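Local structure of putative diflavin flavoprotein A 3 (Synechocystis sp., 6H0C) at residues R18-D23 against G36-S41; P55-T60 against N85-H90; L81-A86 against P152-Q157; F174-C179 against E193-Y198; T271-I276 against G343-F348. The protein probably carries electrons from NADH to oxygen, reducing it to water, this chain being its flavodiiron core without the flavin reductase section. All coordinates share one frame; numbering follows the deposited sequence.

How the contacts relate
Contacts 1 to 4 build the metallo-hydrolase part of the chain, and contact 5 belongs to its flavodoxin-like part. Contact 3 holds the pocket where citrate is bound. Contact 2 shares Asn85 and Ala86 with it and adds Arg88 to the same ligand, the two centres lying about 12 Å apart. Contact 1, a strand pair, packs on contact 2 through Ser19 CB and Phe59 CD1 (3.6 Å). It meets contact 4 through a probable hydrogen bond of 2.8 Å between Thr37 OG1 and His177 ND1. Contact 5 lies about 20 Å from contact 3, centre to centre, yet Arg153 NH2 comes within 4.1 Å of Gln274 CG, where the two parts meet.

Contact 1: R18-D23 against G36-S41; sequences RSRTWD and GTTANS
The Arg18 guanidinium carries the methyl of Thr38 over one face, with CG2 3.6 Å from NH2, while Asn40 OD1 approaches obliquely. Both partners lie on the neighbouring strand of an antiparallel pair, 14-21 against 37-45, in the mixed sheet of the metallo-beta-lactamase fold. Arg18 and Asn40 run side by side, and OD1 rests 3.3 Å from Arg18 CG, held by the hydroxyl of Thr38, which donates to it over 2.7 Å (Thr38 OG1 to Asn40 OD1). The bend of the Arg18 chain at chi3 (-54°) turns its head back over Thr38, and NH1 finds Gln6 on strand 4-11. Arg20, on the same face of the sheet, touches Thr38 CG2 through its CG; its guanidinium has Trp22 CH2 over one face and salt bridges to Asp4 and Asp181.

The backbones are joined by two hydrogen-bonded pairs, Ser19 with Ala39 and Thr21 with Thr37. Their side chains occupy the other face, where the methyls of Thr21 and Thr37 meet at 3.8 Å between the CG2 atoms. At the start of the second strand Gly36 has positive phi and lies so close under Thr21 O and Trp22 that a CB would clash. Near the other end, one water bonds to Ser19 OG at 2.6 Å and donates to both Ala39 O and Ser41 OG.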
# COMPACT_ATOMS: atom_id res chain seq x y z
N ARG A 18 16.35 -0.48 10.59
CA ARG A 18 15.00 0.01 10.88
C ARG A 18 15.03 1.51 11.14
O ARG A 18 15.51 1.96 12.18
CB ARG A 18 14.39 -0.73 12.08
CG ARG A 18 14.43 -2.25 11.96
CD ARG A 18 13.31 -2.92 12.75
NE ARG A 18 13.30 -2.49 14.14
CZ ARG A 18 12.21 -2.43 14.90
NH1 ARG A 18 12.29 -2.02 16.16
NH2 ARG A 18 11.03 -2.79 14.39
N SER A 19 14.53 2.29 10.18
CA SER A 19 14.32 3.72 10.41
C SER A 19 13.10 3.89 11.31
O SER A 19 11.98 3.54 10.92
CB SER A 19 14.13 4.47 9.10
OG SER A 19 15.29 4.35 8.29
N ARG A 20 13.32 4.40 12.52
CA ARG A 20 12.27 4.40 13.51
C ARG A 20 11.76 5.80 13.81
O ARG A 20 12.54 6.75 13.90
CB ARG A 20 12.76 3.74 14.81
CG ARG A 20 13.37 2.35 14.60
CD ARG A 20 13.64 1.65 15.94
NE ARG A 20 14.56 2.43 16.77
CZ ARG A 20 14.66 2.29 18.09
NH1 ARG A 20 13.90 1.40 18.72
NH2 ARG A 20 15.52 3.04 18.77
N THR A 21 10.43 5.93 13.94
CA THR A 21 9.82 7.15 14.43
C THR A 21 8.81 6.80 15.53
O THR A 21 7.99 5.90 15.37
CB THR A 21 9.13 7.97 13.30
OG1 THR A 21 8.61 9.19 13.84
CG2 THR A 21 7.99 7.19 12.65
N TRP A 22 8.90 7.49 16.66
CA TRP A 22 7.98 7.22 17.76
C TRP A 22 6.70 8.04 17.58
O TRP A 22 5.64 7.68 18.10
CB TRP A 22 8.64 7.52 19.11
CG TRP A 22 9.50 6.38 19.61
CD1 TRP A 22 9.10 5.30 20.37
CD2 TRP A 22 10.89 6.19 19.35
NE1 TRP A 22 10.17 4.46 20.60
CE2 TRP A 22 11.28 4.99 19.99
CE3 TRP A 22 11.85 6.92 18.64
CZ2 TRP A 22 12.58 4.50 19.94
CZ3 TRP A 22 13.15 6.44 18.59
CH2 TRP A 22 13.51 5.24 19.24
N ASP A 23 6.79 9.12 16.82
CA ASP A 23 5.64 9.98 16.55
C ASP A 23 4.98 9.65 15.22
O ASP A 23 5.62 9.12 14.30
CB ASP A 23 6.07 11.44 16.55
CG ASP A 23 6.83 11.81 17.80
OD1 ASP A 23 7.92 12.41 17.66
OD2 ASP A 23 6.35 11.51 18.91
N GLY A 36 3.74 5.06 16.71
CA GLY A 36 4.92 5.18 15.88
C GLY A 36 4.96 4.12 14.79
O GLY A 36 3.99 3.40 14.55
N THR A 37 6.08 4.02 14.10
CA THR A 37 6.27 2.93 13.16
C THR A 37 7.75 2.82 12.84
O THR A 37 8.58 3.55 13.39
CB THR A 37 5.44 3.13 11.87
OG1 THR A 37 5.63 2.01 11.01
CG2 THR A 37 5.83 4.40 11.13
N THR A 38 8.09 1.88 11.96
CA THR A 38 9.44 1.81 11.44
C THR A 38 9.34 1.61 9.94
O THR A 38 8.35 1.08 9.44
CB THR A 38 10.29 0.66 12.09
OG1 THR A 38 9.89 -0.61 11.56
CG2 THR A 38 10.13 0.64 13.61
N ALA A 39 10.35 2.08 9.22
CA ALA A 39 10.50 1.77 7.81
C ALA A 39 11.72 0.86 7.69
O ALA A 39 12.86 1.29 7.96
CB ALA A 39 10.65 3.05 6.97
N ASN A 40 11.51 -0.39 7.29
CA ASN A 40 12.59 -1.37 7.31
C ASN A 40 13.30 -1.56 5.97
O ASN A 40 12.66 -1.85 4.96
CB ASN A 40 12.04 -2.72 7.81
CG ASN A 40 11.41 -2.62 9.18
OD1 ASN A 40 11.80 -1.78 9.99
ND2 ASN A 40 10.43 -3.49 9.45
N SER A 41 14.62 -1.38 5.97
CA SER A 41 15.46 -1.68 4.82
C SER A 41 16.35 -2.87 5.13
O SER A 41 16.74 -3.06 6.28
CB SER A 41 16.34 -0.48 4.45
OG SER A 41 15.60 0.73 4.47
O HOH W 1 15.56 2.08 7.09

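Contact 2: P55-T60 against N85-H90; sequences PGESFT and NANRAH
The capped N terminus of helix 86-98, at the edge of the metallo-hydrolase pocket, meets the loop after strand 49-52 where Gly56 and Glu57 pack on Asn87 and Arg88. Asn85 is the N-cap, its OD1 accepting from Arg88 N over 3.0 Å. Asn87 OD1 is the polar centre of the contact: Glu57 N donates to it at 2.7 Å from 36° above the carbonyl plane, and a water that accepts from Ser58 N donates too. The amide gets there because Asn87 CG stands anti to its backbone N (chi1 -165°). Gly56 CA lies 3.1 Å from the same oxygen, leaving no space for a CB.

Glu57 lays its CG against His90 CB at 3.7 Å; the side chains cross at about a right angle, yet the carboxylate is tilted only 30° from the imidazole, with OE1 over the rim of one face. Thr60 OG1 comes to the ring edge, in plane, for a weak bond with His90 ND1; its stronger partner is Thr91. Gly56 N lies over one face of the Arg88 guanidinium; NH2 reaches the bound citrate, while Arg88 NH1 bonds to Pro54 O and passes 3.7 Å from Pro55 CA.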
# COMPACT_ATOMS: atom_id res chain seq x y z
N PRO A 55 14.17 3.83 2.92
CA PRO A 55 12.99 4.49 3.50
C PRO A 55 12.60 5.78 2.76
O PRO A 55 13.36 6.26 1.92
CB PRO A 55 13.43 4.79 4.93
CG PRO A 55 14.93 5.01 4.80
CD PRO A 55 15.40 4.07 3.70
N GLY A 56 11.43 6.34 3.08
CA GLY A 56 10.96 7.55 2.43
C GLY A 56 11.55 8.87 2.93
O GLY A 56 12.51 8.88 3.70
N GLU A 57 10.93 9.97 2.50
CA GLU A 57 11.47 11.33 2.69
C GLU A 57 11.78 11.71 4.13
O GLU A 57 12.75 12.43 4.38
CB GLU A 57 10.50 12.38 2.13
CG GLU A 57 9.98 12.10 0.73
CD GLU A 57 9.27 13.31 0.12
OE1 GLU A 57 9.86 14.42 0.17
OE2 GLU A 57 8.14 13.16 -0.39
N SER A 58 10.95 11.27 5.07
CA SER A 58 11.16 11.60 6.48
C SER A 58 12.48 11.04 7.00
O SER A 58 12.98 11.49 8.02
CB SER A 58 10.03 11.06 7.36
OG SER A 58 8.77 11.44 6.87
N PHE A 59 13.02 10.05 6.29
CA PHE A 59 14.13 9.26 6.81
C PHE A 59 15.37 9.33 5.95
O PHE A 59 16.43 8.82 6.34
CB PHE A 59 13.72 7.79 6.95
CG PHE A 59 12.62 7.55 7.94
CD1 PHE A 59 12.83 7.78 9.29
CD2 PHE A 59 11.38 7.08 7.53
CE1 PHE A 59 11.83 7.55 10.20
CE2 PHE A 59 10.38 6.85 8.43
CZ PHE A 59 10.60 7.08 9.77
N THR A 60 15.24 9.96 4.79
CA THR A 60 16.30 9.97 3.78
C THR A 60 17.70 10.23 4.36
O THR A 60 18.61 9.44 4.17
CB THR A 60 16.02 11.01 2.69
OG1 THR A 60 14.75 10.73 2.07
CG2 THR A 60 17.13 11.00 1.64
N ASN A 85 6.81 4.71 -4.88
CA ASN A 85 6.03 5.94 -4.98
C ASN A 85 6.96 7.16 -4.92
O ASN A 85 8.17 7.01 -4.73
CB ASN A 85 4.96 6.01 -3.89
CG ASN A 85 5.52 5.81 -2.49
OD1 ASN A 85 6.41 6.55 -2.06
ND2 ASN A 85 4.99 4.82 -1.78
N ALA A 86 6.39 8.35 -5.06
CA ALA A 86 7.18 9.58 -5.13
C ALA A 86 8.00 9.81 -3.86
O ALA A 86 9.11 10.33 -3.91
CB ALA A 86 6.27 10.78 -5.38
N ASN A 87 7.42 9.42 -2.74
CA ASN A 87 8.06 9.58 -1.44
C ASN A 87 9.35 8.74 -1.37
O ASN A 87 10.42 9.25 -1.05
CB ASN A 87 7.07 9.21 -0.33
CG ASN A 87 7.52 9.68 1.05
OD1 ASN A 87 8.49 9.18 1.61
ND2 ASN A 87 6.78 10.64 1.61
N ARG A 88 9.23 7.45 -1.68
CA ARG A 88 10.39 6.57 -1.74
C ARG A 88 11.36 7.01 -2.84
O ARG A 88 12.58 6.89 -2.70
CB ARG A 88 9.95 5.12 -1.98
CG ARG A 88 9.09 4.51 -0.87
CD ARG A 88 9.90 4.11 0.35
NE ARG A 88 9.04 3.61 1.42
CZ ARG A 88 9.38 2.64 2.27
NH1 ARG A 88 10.57 2.05 2.16
NH2 ARG A 88 8.54 2.26 3.21
N ALA A 89 10.82 7.49 -3.95
CA ALA A 89 11.65 7.88 -5.09
C ALA A 89 12.59 9.02 -4.71
O ALA A 89 13.70 9.13 -5.24
CB ALA A 89 10.79 8.27 -6.28
N HIS A 90 12.15 9.84 -3.77
CA HIS A 90 12.96 10.95 -3.28
C HIS A 90 14.29 10.46 -2.69
O HIS A 90 15.36 10.97 -3.04
CB HIS A 90 12.18 11.74 -2.24
CG HIS A 90 12.93 12.90 -1.68
ND1 HIS A 90 13.67 12.81 -0.52
CD2 HIS A 90 13.06 14.18 -2.11
CE1 HIS A 90 14.22 13.99 -0.26
NE2 HIS A 90 13.87 14.83 -1.22
O HOH W 2 9.01 8.92 4.79

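Contact 3: L81-A86 against P152-Q157; sequences LGHVNA and PRYPGQ. With FLC (citrate anion), chain B.
His83 and Tyr154 stand side by side and reach one citrate, a molecule probably taken from the crystallisation liquor. It sits in the pocket of the metallo-beta-lactamase fold, probably in the region where canonical flavodiiron proteins hold their iron pair. Citrate OB2 receives two nearly straight N-H bonds: His83 NE2 donates at 2.7 Å in the plane of its ring (170°), and Asn85 ND2 donates at 2.9 Å. A second carboxylate of the citrate is held from the other segment, where Tyr154 OH donates to OA1 over 2.7 Å and Arg153 NH1 bonds to OA2. Lys26, Lys172 and Arg88 bring further donors to the ligand, consistent with a pocket suited to anions.

Between the two aromatic residues the contact is an offset edge-to-face pair. The edge of Tyr154 is turned toward the face of His83, with centroids 5.4 Å apart and planes at 78°. His83 takes the position with CG between backbone N and carbonyl carbon (chi1 75°), from which ND1 bonds to Asp171; Arg153 forms a salt bridge with Glu30 and lays its CG over one face of the Tyr154 ring.

Farther out, the contact passes to the backbones of the two loops. A type I turn from Tyr154 to Gln157 folds the second loop, and Gln157 is held through its NE2 by Thr149. One water donates to Leu81 O and Gly156 O, joining the loops, and Gln157 CA directs a C-H at Gly82 O from 3.1 Å.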
# COMPACT_ATOMS: atom_id res chain seq x y z
N LEU A 81 13.28 -2.99 -4.90
CA LEU A 81 12.12 -2.24 -4.42
C LEU A 81 10.91 -3.14 -4.26
O LEU A 81 10.46 -3.76 -5.24
CB LEU A 81 11.78 -1.08 -5.37
CG LEU A 81 12.92 -0.11 -5.66
CD1 LEU A 81 12.52 0.88 -6.74
CD2 LEU A 81 13.30 0.61 -4.39
N GLY A 82 10.37 -3.22 -3.04
CA GLY A 82 9.16 -3.98 -2.78
C GLY A 82 7.90 -3.23 -3.21
O GLY A 82 6.83 -3.82 -3.38
N HIS A 83 8.04 -1.91 -3.37
CA HIS A 83 6.97 -1.05 -3.86
C HIS A 83 7.58 0.31 -4.16
O HIS A 83 8.70 0.60 -3.74
CB HIS A 83 5.83 -0.92 -2.85
CG HIS A 83 6.15 -0.03 -1.68
ND1 HIS A 83 6.93 -0.45 -0.62
CD2 HIS A 83 5.80 1.25 -1.41
CE1 HIS A 83 7.05 0.53 0.25
NE2 HIS A 83 6.38 1.58 -0.21
N VAL A 84 6.84 1.15 -4.89
CA VAL A 84 7.38 2.42 -5.36
C VAL A 84 6.35 3.53 -5.27
O VAL A 84 5.16 3.32 -5.54
CB VAL A 84 7.87 2.31 -6.83
CG1 VAL A 84 8.16 3.67 -7.42
CG2 VAL A 84 9.09 1.43 -6.92
N ASN A 85 6.81 4.71 -4.88
CA ASN A 85 6.03 5.94 -4.98
C ASN A 85 6.96 7.16 -4.92
O ASN A 85 8.17 7.01 -4.73
CB ASN A 85 4.96 6.01 -3.89
CG ASN A 85 5.52 5.81 -2.49
OD1 ASN A 85 6.41 6.55 -2.06
ND2 ASN A 85 4.99 4.82 -1.78
N ALA A 86 6.39 8.35 -5.06
CA ALA A 86 7.18 9.58 -5.13
C ALA A 86 8.00 9.81 -3.86
O ALA A 86 9.11 10.33 -3.91
CB ALA A 86 6.27 10.78 -5.38
N PRO A 152 -4.46 -2.73 -5.37
CA PRO A 152 -4.81 -1.40 -5.89
C PRO A 152 -3.88 -0.31 -5.35
O PRO A 152 -3.42 0.55 -6.09
CB PRO A 152 -6.25 -1.19 -5.41
CG PRO A 152 -6.80 -2.59 -5.37
CD PRO A 152 -5.65 -3.45 -4.87
N ARG A 153 -3.59 -0.38 -4.06
CA ARG A 153 -2.77 0.64 -3.44
C ARG A 153 -1.28 0.45 -3.75
O ARG A 153 -0.51 1.42 -3.76
CB ARG A 153 -3.00 0.67 -1.94
CG ARG A 153 -2.35 1.86 -1.28
CD ARG A 153 -2.78 2.04 0.15
NE ARG A 153 -1.92 3.02 0.79
CZ ARG A 153 -1.91 3.25 2.09
NH1 ARG A 153 -1.08 4.16 2.59
NH2 ARG A 153 -2.73 2.58 2.89
N TYR A 154 -0.87 -0.79 -3.98
CA TYR A 154 0.52 -1.09 -4.31
C TYR A 154 0.60 -1.92 -5.58
O TYR A 154 0.89 -3.12 -5.53
CB TYR A 154 1.21 -1.80 -3.15
CG TYR A 154 1.18 -0.94 -1.91
CD1 TYR A 154 1.97 0.20 -1.82
CD2 TYR A 154 0.31 -1.23 -0.86
CE1 TYR A 154 1.92 1.01 -0.70
CE2 TYR A 154 0.25 -0.41 0.26
CZ TYR A 154 1.06 0.70 0.34
OH TYR A 154 1.03 1.51 1.45
N PRO A 155 0.35 -1.28 -6.72
CA PRO A 155 0.30 -2.00 -8.00
C PRO A 155 1.63 -2.66 -8.34
O PRO A 155 1.67 -3.69 -9.03
CB PRO A 155 -0.05 -0.91 -9.01
CG PRO A 155 -0.70 0.17 -8.19
CD PRO A 155 0.04 0.15 -6.88
N GLY A 156 2.73 -2.07 -7.86
CA GLY A 156 4.04 -2.59 -8.19
C GLY A 156 4.62 -3.48 -7.12
O GLY A 156 5.82 -3.77 -7.13
N GLN A 157 3.79 -3.91 -6.18
CA GLN A 157 4.32 -4.63 -5.03
C GLN A 157 4.98 -5.94 -5.43
O GLN A 157 4.46 -6.69 -6.26
CB GLN A 157 3.23 -4.90 -3.99
CG GLN A 157 3.77 -5.50 -2.70
CD GLN A 157 2.69 -5.63 -1.66
OE1 GLN A 157 2.38 -4.68 -0.95
NE2 GLN A 157 2.08 -6.81 -1.58
CAC FLC B . 2.59 4.60 1.34
CA FLC B . 3.61 5.72 1.30
CB FLC B . 4.80 5.54 2.22
CBC FLC B . 5.57 4.26 1.94
CG FLC B . 5.74 6.71 1.97
CGC FLC B . 6.88 6.70 2.96
OA1 FLC B . 2.93 3.41 1.57
OA2 FLC B . 1.39 4.88 1.12
OB1 FLC B . 5.77 3.45 2.88
OB2 FLC B . 6.01 4.01 0.79
OG1 FLC B . 6.88 7.50 3.93
OG2 FLC B . 7.83 5.88 2.82
OHB FLC B . 4.38 5.53 3.57
O HOH W 3 8.55 -3.63 -7.31
O HOH W 4 2.04 2.44 -4.95

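Contact 4: F174-C179 against E193-Y198; sequences FGAHVC and EDRRYY
Asp194 OD2 accepts from a water at 2.6 Å, and the same water donates to His177 O, tying helix to loop. The other oxygen of this buried carboxylate, OD1, forms a salt bridge with Arg35 and rests against Val178 CB. A second water donates to Asp194 O and accepts from His177 N. A third donates to Gly175 O and Arg195 O, and a fourth accepts from Arg195 NE and donates to Phe174 O, while NH2 of this arginine forms a salt bridge with Asp185. No direct hydrogen bond crosses the contact.

Van der Waals packing lies between these bridges. Tyr198, with CG anti to its backbone N (chi1 -175°), lays its ring under the Gly175 peptide: the glycine CA makes a CH-pi contact 4.2 Å from the ring centroid, and Gly175 O sits 3.3 Å from Tyr198 CG. Tyr198 OH bonds to Lys172 O. His177 meets this ring obliquely, planes at 53°, with Tyr198 CE2 over the imidazole face; His177 NE2 bonds to Glu30 and ND1 to Thr37. Ala176 CB fits against Arg195 CG. Helix 189-202 thus docks through waters on the loop leaving strand 167-171, within the metallo-beta-lactamase fold.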
# COMPACT_ATOMS: atom_id res chain seq x y z
N PHE A 174 1.96 -8.28 6.15
CA PHE A 174 2.33 -8.89 7.43
C PHE A 174 3.00 -7.94 8.43
O PHE A 174 3.60 -8.38 9.41
CB PHE A 174 3.25 -10.10 7.21
CG PHE A 174 2.56 -11.26 6.55
CD1 PHE A 174 1.43 -11.82 7.12
CD2 PHE A 174 3.04 -11.78 5.37
CE1 PHE A 174 0.79 -12.89 6.52
CE2 PHE A 174 2.41 -12.86 4.76
CZ PHE A 174 1.28 -13.42 5.34
N GLY A 175 2.88 -6.64 8.19
CA GLY A 175 3.57 -5.68 9.04
C GLY A 175 2.68 -5.07 10.11
O GLY A 175 1.55 -5.50 10.32
N ALA A 176 3.21 -4.06 10.78
CA ALA A 176 2.46 -3.37 11.82
C ALA A 176 3.11 -2.03 12.08
O ALA A 176 4.34 -1.93 12.14
CB ALA A 176 2.40 -4.19 13.08
N HIS A 177 2.30 -0.99 12.22
CA HIS A 177 2.81 0.34 12.48
C HIS A 177 3.01 0.52 13.97
O HIS A 177 2.13 1.01 14.68
CB HIS A 177 1.87 1.41 11.91
CG HIS A 177 1.96 1.55 10.43
ND1 HIS A 177 3.15 1.78 9.77
CD2 HIS A 177 1.01 1.48 9.46
CE1 HIS A 177 2.93 1.86 8.47
NE2 HIS A 177 1.64 1.67 8.26
N VAL A 178 4.17 0.07 14.44
CA VAL A 178 4.51 0.19 15.85
C VAL A 178 6.02 0.30 16.03
O VAL A 178 6.79 -0.50 15.49
CB VAL A 178 3.96 -1.00 16.68
CG1 VAL A 178 4.53 -2.30 16.17
CG2 VAL A 178 4.28 -0.81 18.15
N CYS A 179 6.43 1.31 16.79
CA CYS A 179 7.83 1.55 17.06
C CYS A 179 8.18 1.00 18.44
O CYS A 179 7.57 1.36 19.44
CB CYS A 179 8.14 3.04 16.98
SG CYS A 179 9.89 3.42 17.16
N GLU A 193 -3.30 -6.08 18.41
CA GLU A 193 -4.15 -4.97 17.98
C GLU A 193 -3.53 -4.21 16.81
O GLU A 193 -4.22 -3.87 15.85
CB GLU A 193 -4.42 -3.99 19.13
CG GLU A 193 -5.47 -2.93 18.78
CD GLU A 193 -5.54 -1.77 19.77
OE1 GLU A 193 -4.59 -1.58 20.57
OE2 GLU A 193 -6.55 -1.03 19.75
N ASP A 194 -2.23 -3.94 16.89
CA ASP A 194 -1.54 -3.27 15.79
C ASP A 194 -1.63 -4.06 14.48
O ASP A 194 -1.86 -3.49 13.41
CB ASP A 194 -0.07 -3.04 16.16
CG ASP A 194 0.07 -2.09 17.33
OD1 ASP A 194 0.82 -2.43 18.27
OD2 ASP A 194 -0.57 -1.02 17.30
N ARG A 195 -1.44 -5.37 14.56
CA ARG A 195 -1.44 -6.21 13.36
C ARG A 195 -2.83 -6.29 12.72
O ARG A 195 -2.96 -6.26 11.50
CB ARG A 195 -0.91 -7.60 13.70
CG ARG A 195 0.61 -7.62 13.82
CD ARG A 195 1.11 -8.90 14.45
NE ARG A 195 2.53 -9.07 14.20
CZ ARG A 195 3.31 -9.95 14.82
NH1 ARG A 195 2.80 -10.75 15.76
NH2 ARG A 195 4.60 -10.02 14.51
N ARG A 196 -3.87 -6.37 13.55
CA ARG A 196 -5.25 -6.37 13.04
C ARG A 196 -5.61 -5.01 12.43
O ARG A 196 -6.23 -4.95 11.37
CB ARG A 196 -6.23 -6.73 14.16
CG ARG A 196 -7.71 -6.69 13.75
CD ARG A 196 -8.06 -7.85 12.85
NE ARG A 196 -9.15 -7.53 11.93
CZ ARG A 196 -10.38 -8.03 12.02
NH1 ARG A 196 -10.68 -8.88 13.00
NH2 ARG A 196 -11.30 -7.68 11.14
N TYR A 197 -5.23 -3.93 13.10
CA TYR A 197 -5.54 -2.59 12.61
C TYR A 197 -4.84 -2.36 11.28
O TYR A 197 -5.40 -1.77 10.35
CB TYR A 197 -5.12 -1.54 13.64
CG TYR A 197 -5.55 -0.14 13.28
CD1 TYR A 197 -6.89 0.23 13.33
CD2 TYR A 197 -4.62 0.81 12.88
CE1 TYR A 197 -7.29 1.52 12.98
CE2 TYR A 197 -5.00 2.09 12.54
CZ TYR A 197 -6.34 2.44 12.59
OH TYR A 197 -6.73 3.72 12.26
N TYR A 198 -3.60 -2.84 11.20
CA TYR A 198 -2.82 -2.76 9.98
C TYR A 198 -3.54 -3.50 8.85
O TYR A 198 -3.74 -2.95 7.76
CB TYR A 198 -1.42 -3.35 10.21
CG TYR A 198 -0.45 -3.21 9.05
CD1 TYR A 198 -0.45 -4.15 8.01
CD2 TYR A 198 0.46 -2.16 9.00
CE1 TYR A 198 0.44 -4.03 6.95
CE2 TYR A 198 1.36 -2.04 7.94
CZ TYR A 198 1.35 -2.98 6.92
OH TYR A 198 2.24 -2.86 5.88
O HOH W 5 3.93 -7.92 12.17
O HOH W 6 -0.78 -7.11 9.90
O HOH W 7 -0.67 -1.08 12.84
O HOH W 8 -0.46 0.48 15.13

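Contact 5: T271-I276 against G343-F348; sequences TLAQAI and GVFGSF
Phe345 is the bump and helix 271-276 supplies the hollow: the ring enters a recess formed by Leu272, Ala273 and Ile276, one helical turn of side chains. Ile276 reaches tip to tip toward it and sets CD1 over one face, 3.5 Å from the ring centroid and only 16° off the ring normal, a close CH-pi contact. Leu272 CB lies 3.8 Å from Phe345 CD1 and Ala273 CB 3.6 Å from Phe345 CZ, while Ala273 N touches Phe345 CE1. The small side chain of Ala273 lets the ring tip come so near the helix backbone. Phe345 CG lies between backbone N and carbonyl carbon (chi1 68°), which stands the ring up from the strand into this recess.

The complementary bump is Leu272, whose CD1 presses on the strand backbone just past Phe345, 3.6 Å from Gly346 C, and approaches Ser347 CB at 4.3 Å. Helix and strand axes come within 8.8 Å at 145°, so the helix and strand run roughly antiparallel, as in the alpha-beta layers of a flavodoxin-like domain.

In flavodoxins the helix after the first strand follows the loop binding the flavin phosphate. Here Leu272 and Ile276 also touch helix 382-404, Phe345 packs on Ile374 of the adjoining strand 368-377 and on Leu260 of strand 257-262, two places away in the sheet, and Val344, on the other face, touches helix 353-364.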
# COMPACT_ATOMS: atom_id res chain seq x y z
N THR A 271 -5.42 9.27 0.29
CA THR A 271 -5.51 9.33 1.75
C THR A 271 -6.98 9.36 2.21
O THR A 271 -7.37 8.63 3.13
CB THR A 271 -4.76 10.56 2.28
OG1 THR A 271 -3.38 10.44 1.92
CG2 THR A 271 -4.87 10.66 3.80
N LEU A 272 -7.81 10.17 1.55
CA LEU A 272 -9.23 10.24 1.87
C LEU A 272 -9.87 8.88 1.65
O LEU A 272 -10.67 8.40 2.47
CB LEU A 272 -9.95 11.29 1.02
CG LEU A 272 -9.44 12.74 1.07
CD1 LEU A 272 -10.32 13.64 0.22
CD2 LEU A 272 -9.35 13.25 2.50
N ALA A 273 -9.50 8.26 0.54
CA ALA A 273 -10.09 6.99 0.13
C ALA A 273 -9.87 5.91 1.19
O ALA A 273 -10.79 5.13 1.47
CB ALA A 273 -9.51 6.54 -1.21
N GLN A 274 -8.67 5.86 1.77
CA GLN A 274 -8.38 4.81 2.75
C GLN A 274 -9.21 5.05 4.00
O GLN A 274 -9.69 4.10 4.63
CB GLN A 274 -6.89 4.74 3.09
CG GLN A 274 -5.95 4.84 1.88
CD GLN A 274 -6.35 3.93 0.72
OE1 GLN A 274 -6.84 2.81 0.91
NE2 GLN A 274 -6.12 4.41 -0.50
N ALA A 275 -9.41 6.32 4.34
CA ALA A 275 -10.22 6.68 5.50
C ALA A 275 -11.68 6.27 5.31
O ALA A 275 -12.29 5.67 6.20
CB ALA A 275 -10.12 8.17 5.79
N ILE A 276 -12.24 6.59 4.15
CA ILE A 276 -13.61 6.19 3.84
C ILE A 276 -13.77 4.66 3.85
O ILE A 276 -14.73 4.13 4.41
CB ILE A 276 -14.07 6.76 2.49
CG1 ILE A 276 -14.14 8.29 2.57
CG2 ILE A 276 -15.41 6.16 2.07
CD1 ILE A 276 -14.35 8.96 1.23
N GLY A 343 -21.60 7.62 -4.04
CA GLY A 343 -20.88 8.58 -3.22
C GLY A 343 -19.74 9.23 -3.99
O GLY A 343 -19.13 8.59 -4.85
N VAL A 344 -19.45 10.49 -3.69
CA VAL A 344 -18.37 11.22 -4.36
C VAL A 344 -17.49 11.99 -3.36
O VAL A 344 -18.00 12.66 -2.46
CB VAL A 344 -18.94 12.23 -5.39
CG1 VAL A 344 -17.82 12.98 -6.08
CG2 VAL A 344 -19.81 11.50 -6.41
N PHE A 345 -16.17 11.89 -3.53
CA PHE A 345 -15.24 12.66 -2.70
C PHE A 345 -14.00 13.08 -3.46
O PHE A 345 -13.73 12.58 -4.56
CB PHE A 345 -14.82 11.87 -1.46
CG PHE A 345 -13.97 10.66 -1.77
CD1 PHE A 345 -12.59 10.72 -1.63
CD2 PHE A 345 -14.55 9.47 -2.19
CE1 PHE A 345 -11.80 9.60 -1.90
CE2 PHE A 345 -13.76 8.35 -2.47
CZ PHE A 345 -12.39 8.41 -2.33
N GLY A 346 -13.23 13.99 -2.87
CA GLY A 346 -11.98 14.40 -3.47
C GLY A 346 -11.29 15.53 -2.74
O GLY A 346 -11.87 16.18 -1.87
N SER A 347 -10.02 15.74 -3.08
CA SER A 347 -9.27 16.91 -2.63
C SER A 347 -9.00 17.80 -3.83
O SER A 347 -9.06 17.35 -4.98
CB SER A 347 -7.95 16.53 -1.98
OG SER A 347 -7.06 16.04 -2.95
N PHE A 348 -8.67 19.06 -3.57
CA PHE A 348 -8.28 19.96 -4.64
C PHE A 348 -7.57 21.17 -4.09
O PHE A 348 -7.64 21.46 -2.90
CB PHE A 348 -9.50 20.38 -5.44
CG PHE A 348 -10.57 21.00 -4.61
CD1 PHE A 348 -10.71 22.37 -4.55
CD2 PHE A 348 -11.45 20.21 -3.88
CE1 PHE A 348 -11.70 22.94 -3.78
CE2 PHE A 348 -12.44 20.78 -3.12
CZ PHE A 348 -12.57 22.14 -3.07